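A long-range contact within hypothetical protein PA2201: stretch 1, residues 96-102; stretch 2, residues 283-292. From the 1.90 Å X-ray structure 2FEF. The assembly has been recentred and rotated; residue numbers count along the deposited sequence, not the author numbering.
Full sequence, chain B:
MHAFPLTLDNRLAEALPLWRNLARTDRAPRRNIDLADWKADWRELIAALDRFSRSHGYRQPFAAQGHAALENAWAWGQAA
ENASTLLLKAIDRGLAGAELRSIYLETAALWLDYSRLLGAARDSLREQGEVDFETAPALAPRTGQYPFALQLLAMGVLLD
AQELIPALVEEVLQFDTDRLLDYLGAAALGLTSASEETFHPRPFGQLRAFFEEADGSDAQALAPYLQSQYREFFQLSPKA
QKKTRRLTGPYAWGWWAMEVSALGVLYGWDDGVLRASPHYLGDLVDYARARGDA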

ATOM      1  N   ALA B  96      -9.377 -17.379  18.737  1.00 27.28           N
ATOM      2  CA  ALA B  96      -9.433 -17.642  20.172  1.00 27.50           C
ATOM      3  C   ALA B  96      -8.310 -16.909  20.894  1.00 27.25           C
ATOM      4  O   ALA B  96      -7.398 -16.321  20.261  1.00 26.96           O
ATOM      5  N   GLY B  97      -8.397 -16.925  22.220  1.00 27.62           N
ATOM      6  CA  GLY B  97      -7.498 -16.152  23.079  1.00 28.17           C
ATOM      7  C   GLY B  97      -6.035 -16.315  22.746  1.00 27.59           C
ATOM      8  O   GLY B  97      -5.315 -15.335  22.629  1.00 27.21           O
ATOM      9  N   ALA B  98      -5.581 -17.558  22.571  1.00 27.40           N
ATOM     10  CA  ALA B  98      -4.143 -17.782  22.327  1.00 27.89           C
ATOM     11  C   ALA B  98      -3.651 -17.106  21.040  1.00 28.38           C
ATOM     12  O   ALA B  98      -2.548 -16.494  21.024  1.00 28.24           O
ATOM     13  N   GLU B  99      -4.455 -17.212  19.982  1.00 27.58           N
ATOM     14  CA  GLU B  99      -4.143 -16.558  18.707  1.00 28.44           C
ATOM     15  C   GLU B  99      -4.164 -15.047  18.800  1.00 27.91           C
ATOM     16  O   GLU B  99      -3.282 -14.363  18.230  1.00 26.76           O
ATOM     17  N   LEU B 100      -5.153 -14.516  19.519  1.00 27.21           N
ATOM     18  CA  LEU B 100      -5.243 -13.064  19.708  1.00 27.54           C
ATOM     19  C   LEU B 100      -4.028 -12.580  20.498  1.00 27.10           C
ATOM     20  O   LEU B 100      -3.427 -11.547  20.175  1.00 27.19           O
ATOM     21  N   ARG B 101      -3.658 -13.350  21.522  1.00 27.48           N
ATOM     22  CA  ARG B 101      -2.468 -12.986  22.348  1.00 27.95           C
ATOM     23  C   ARG B 101      -1.178 -12.912  21.504  1.00 27.62           C
ATOM     24  O   ARG B 101      -0.372 -11.987  21.657  1.00 27.15           O
ATOM     25  N   SER B 102      -1.028 -13.846  20.565  1.00 28.11           N
ATOM     26  CA  SER B 102       0.108 -13.848  19.653  1.00 29.00           C
ATOM     27  C   SER B 102       0.178 -12.574  18.808  1.00 28.51           C
ATOM     28  O   SER B 102       1.271 -12.116  18.473  1.00 30.05           O
ATOM     29  N   ASP B 283     -15.984 -14.752  26.200  1.00 24.84           N
ATOM     30  CA  ASP B 283     -15.030 -15.863  25.955  1.00 25.66           C
ATOM     31  C   ASP B 283     -13.606 -15.464  26.301  1.00 24.50           C
ATOM     32  O   ASP B 283     -12.774 -16.306  26.656  1.00 22.89           O
ATOM     33  N   LEU B 284     -13.321 -14.161  26.194  1.00 23.88           N
ATOM     34  CA  LEU B 284     -12.007 -13.669  26.550  1.00 24.48           C
ATOM     35  C   LEU B 284     -11.863 -13.453  28.037  1.00 24.37           C
ATOM     36  O   LEU B 284     -10.775 -13.688  28.593  1.00 24.26           O
ATOM     37  N   VAL B 285     -12.948 -13.016  28.685  1.00 23.96           N
ATOM     38  CA  VAL B 285     -12.990 -13.053  30.150  1.00 23.75           C
ATOM     39  C   VAL B 285     -12.585 -14.444  30.630  1.00 24.61           C
ATOM     40  O   VAL B 285     -11.716 -14.589  31.492  1.00 23.46           O
ATOM     41  N   ASP B 286     -13.213 -15.477  30.057  1.00 24.33           N
ATOM     42  CA  ASP B 286     -12.936 -16.849  30.459  1.00 24.92           C
ATOM     43  C   ASP B 286     -11.477 -17.227  30.206  1.00 24.49           C
ATOM     44  O   ASP B 286     -10.847 -17.826  31.077  1.00 24.29           O
ATOM     45  N   TYR B 287     -10.962 -16.861  29.024  1.00 24.48           N
ATOM     46  CA  TYR B 287      -9.584 -17.125  28.609  1.00 25.34           C
ATOM     47  C   TYR B 287      -8.573 -16.521  29.584  1.00 25.81           C
ATOM     48  O   TYR B 287      -7.665 -17.225  30.052  1.00 24.66           O
ATOM     49  N   ALA B 288      -8.722 -15.221  29.867  1.00 25.70           N
ATOM     50  CA  ALA B 288      -7.817 -14.515  30.771  1.00 26.21           C
ATOM     51  C   ALA B 288      -7.843 -15.137  32.194  1.00 27.45           C
ATOM     52  O   ALA B 288      -6.790 -15.326  32.810  1.00 27.17           O
ATOM     53  N   ARG B 289      -9.041 -15.475  32.687  1.00 28.11           N
ATOM     54  CA  ARG B 289      -9.173 -16.061  34.025  1.00 29.06           C
ATOM     55  C   ARG B 289      -8.486 -17.414  34.065  1.00 30.24           C
ATOM     56  O   ARG B 289      -7.684 -17.661  34.974  1.00 31.06           O
ATOM     57  N   ALA B 290      -8.767 -18.270  33.079  1.00 30.85           N
ATOM     58  CA  ALA B 290      -8.147 -19.611  33.009  1.00 32.65           C
ATOM     59  C   ALA B 290      -6.622 -19.547  32.894  1.00 33.58           C
ATOM     60  O   ALA B 290      -5.913 -20.299  33.577  1.00 33.45           O
ATOM     61  N   ARG B 291      -6.123 -18.643  32.049  1.00 34.20           N
ATOM     62  CA  ARG B 291      -4.685 -18.510  31.832  1.00 35.79           C
ATOM     63  C   ARG B 291      -3.991 -17.955  33.072  1.00 37.25           C
ATOM     64  O   ARG B 291      -2.887 -18.392  33.398  1.00 36.88           O
ATOM     65  N   GLY B 292      -4.630 -16.984  33.729  1.00 38.71           N
ATOM     66  CA  GLY B 292      -4.121 -16.410  34.973  1.00 42.16           C
ATOM     67  C   GLY B 292      -4.066 -17.483  36.050  1.00 44.30           C
ATOM     68  O   GLY B 292      -3.059 -17.624  36.743  1.00 44.72           O
TER

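Helix 283-292 passes the start of helix 97-102 nearly at a right angle, with their N-to-C directions 83° apart and their axes 10.8 Å apart at closest approach. Direct contacts from the later helix recur at L284, Y287 and R291, a spacing of three to four residues that places them along one side of the helix. No direct hydrogen bond joins the two stretches, so the contact rests on packing, stacking and one bridging water.

D283 points its CA-to-CB bond toward the other stretch, with chi1 in the p well, but stays beyond direct contact. A water fills the gap: its oxygen accepts from G97 N at 2.9 Å and donates to D283 OD2 at 2.8 Å. The bridge uses the amide of the first residue of helix 97-102, which, lying in the first turn, has no backbone acceptor within its own helix.

The CA-to-CB bond of L284 points sideways to the other stretch, yet the end of its m,t side chain comes nearer. Its CD1 lies 3.7 Å from CD1 of L100, itself an m,t leucine whose CA-to-CB bond points toward the later helix, and its CD2 sits 4.0 Å from G97 CA. Both leucines are buried, and they pack as a close apolar pair. V285 and D286 take no part.

Y287 is the centre of the interface and has the largest area covered by the opposing stretch. With chi1 t and chi2 at 76°, its ring lies flat over G97: G97 CA stands 3.5 Å from the ring centroid and only 3° off the ring normal, a CH-pi contact, while G97 C approaches Y287 CZ to 3.4 Å. The absence of a side chain at G97 permits this closeness, since an ideal CB there would fall 2.2 Å from Y287 CG. The ring also reaches A98, whose N is 3.5 Å from Y287 CE1, and beyond the ring the hydroxyl OH of Y287 lies 3.6 Å from CD of R101.

A288, R289 and A290 take no part. R291 resumes the contact one turn after Y287, its side chain extended through chi1 to chi3, all t. R101 is likewise t,t,t, and the two guanidinium groups stack, centres 3.6 Å apart and planes at 9°, with R101 NE 3.5 Å from R291 CZ. Like charges thus come close, R101 NE to R291 NH2 being 3.6 Å; both of these nitrogens are hydrogen-bonded elsewhere in the structure. G292 ends the stretch without touching the other helix.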

ATOM      1  CB  ALA B  96      -9.398 -19.104  20.453  1.00 28.75           C
ATOM      2  CB  ALA B  98      -3.789 -19.289  22.359  1.00 27.95           C
ATOM      3  CB  GLU B  99      -5.043 -17.046  17.566  1.00 29.49           C
ATOM      4  CG  GLU B  99      -4.706 -18.488  17.105  1.00 31.33           C
ATOM      5  CD  GLU B  99      -4.932 -19.538  18.188  1.00 38.29           C
ATOM      6  OE1 GLU B  99      -6.051 -19.584  18.756  1.00 35.74           O
ATOM      7  OE2 GLU B  99      -3.987 -20.326  18.467  1.00 40.91           O
ATOM      8  CB  LEU B 100      -6.517 -12.708  20.479  1.00 26.79           C
ATOM      9  CG  LEU B 100      -7.861 -12.905  19.785  1.00 29.27           C
ATOM     10  CD1 LEU B 100      -8.988 -12.440  20.731  1.00 26.57           C
ATOM     11  CD2 LEU B 100      -7.878 -12.150  18.446  1.00 27.65           C
ATOM     12  CB  ARG B 101      -2.320 -13.930  23.546  1.00 27.22           C
ATOM     13  CG  ARG B 101      -1.285 -13.432  24.592  1.00 25.68           C
ATOM     14  CD  ARG B 101      -1.135 -14.489  25.705  1.00 28.64           C
ATOM     15  NE  ARG B 101      -0.537 -13.921  26.917  1.00 26.84           N
ATOM     16  CZ  ARG B 101       0.780 -13.793  27.104  1.00 29.48           C
ATOM     17  NH1 ARG B 101       1.638 -14.204  26.179  1.00 26.19           N
ATOM     18  NH2 ARG B 101       1.238 -13.252  28.222  1.00 27.60           N
ATOM     19  CB  SER B 102       0.079 -15.106  18.766  1.00 29.34           C
ATOM     20  OG  SER B 102      -0.758 -14.907  17.621  1.00 34.76           O
ATOM     21  CB  ASP B 283     -15.117 -16.434  24.517  1.00 26.41           C
ATOM     22  CG  ASP B 283     -14.354 -15.589  23.489  1.00 29.17           C
ATOM     23  OD1 ASP B 283     -14.870 -14.518  23.086  1.00 33.18           O
ATOM     24  OD2 ASP B 283     -13.243 -16.013  23.073  1.00 30.44           O
ATOM     25  CB  LEU B 284     -11.646 -12.386  25.775  1.00 23.49           C
ATOM     26  CG  LEU B 284     -11.535 -12.599  24.264  1.00 25.38           C
ATOM     27  CD1 LEU B 284     -11.039 -11.314  23.567  1.00 23.80           C
ATOM     28  CD2 LEU B 284     -10.546 -13.773  23.960  1.00 26.70           C
ATOM     29  CB  VAL B 285     -14.363 -12.599  30.695  1.00 24.57           C
ATOM     30  CG1 VAL B 285     -14.426 -12.779  32.247  1.00 25.08           C
ATOM     31  CG2 VAL B 285     -14.634 -11.116  30.266  1.00 25.78           C
ATOM     32  CB  ASP B 286     -13.907 -17.823  29.760  1.00 25.26           C
ATOM     33  CG  ASP B 286     -15.367 -17.605  30.167  1.00 27.24           C
ATOM     34  OD1 ASP B 286     -15.620 -16.994  31.243  1.00 28.67           O
ATOM     35  OD2 ASP B 286     -16.282 -18.057  29.407  1.00 28.02           O
ATOM     36  CB  TYR B 287      -9.318 -16.573  27.193  1.00 25.15           C
ATOM     37  CG  TYR B 287      -7.875 -16.616  26.778  1.00 27.60           C
ATOM     38  CD1 TYR B 287      -7.282 -17.815  26.389  1.00 26.78           C
ATOM     39  CD2 TYR B 287      -7.080 -15.463  26.801  1.00 25.34           C
ATOM     40  CE1 TYR B 287      -5.949 -17.867  26.007  1.00 28.18           C
ATOM     41  CE2 TYR B 287      -5.746 -15.517  26.415  1.00 27.37           C
ATOM     42  CZ  TYR B 287      -5.183 -16.733  26.048  1.00 27.91           C
ATOM     43  OH  TYR B 287      -3.858 -16.790  25.657  1.00 28.33           O
ATOM     44  CB  ALA B 288      -8.192 -13.036  30.817  1.00 26.09           C
ATOM     45  CB  ARG B 289     -10.635 -16.176  34.454  1.00 28.68           C
ATOM     46  CG  ARG B 289     -11.297 -14.816  34.727  1.00 28.05           C
ATOM     47  CD  ARG B 289     -12.773 -14.957  35.025  1.00 29.80           C
ATOM     48  NE  ARG B 289     -13.322 -13.717  35.563  1.00 28.19           N
ATOM     49  CZ  ARG B 289     -14.616 -13.503  35.786  1.00 28.67           C
ATOM     50  NH1 ARG B 289     -15.507 -14.450  35.527  1.00 28.65           N
ATOM     51  NH2 ARG B 289     -15.022 -12.345  36.274  1.00 27.44           N
ATOM     52  CB  ALA B 290      -8.734 -20.417  31.853  1.00 32.64           C
ATOM     53  CB  ARG B 291      -4.369 -17.648  30.593  1.00 35.18           C
ATOM     54  CG  ARG B 291      -3.011 -17.960  29.956  1.00 35.32           C
ATOM     55  CD  ARG B 291      -2.726 -17.095  28.769  1.00 34.50           C
ATOM     56  NE  ARG B 291      -1.465 -17.407  28.092  1.00 33.45           N
ATOM     57  CZ  ARG B 291      -0.263 -17.002  28.498  1.00 35.04           C
ATOM     58  NH1 ARG B 291       0.833 -17.313  27.786  1.00 33.27           N
ATOM     59  NH2 ARG B 291      -0.147 -16.255  29.596  1.00 33.51           N
TER
HETATM   60  O   HOH W   1     -10.924 -17.518  23.466  1.00 27.79           O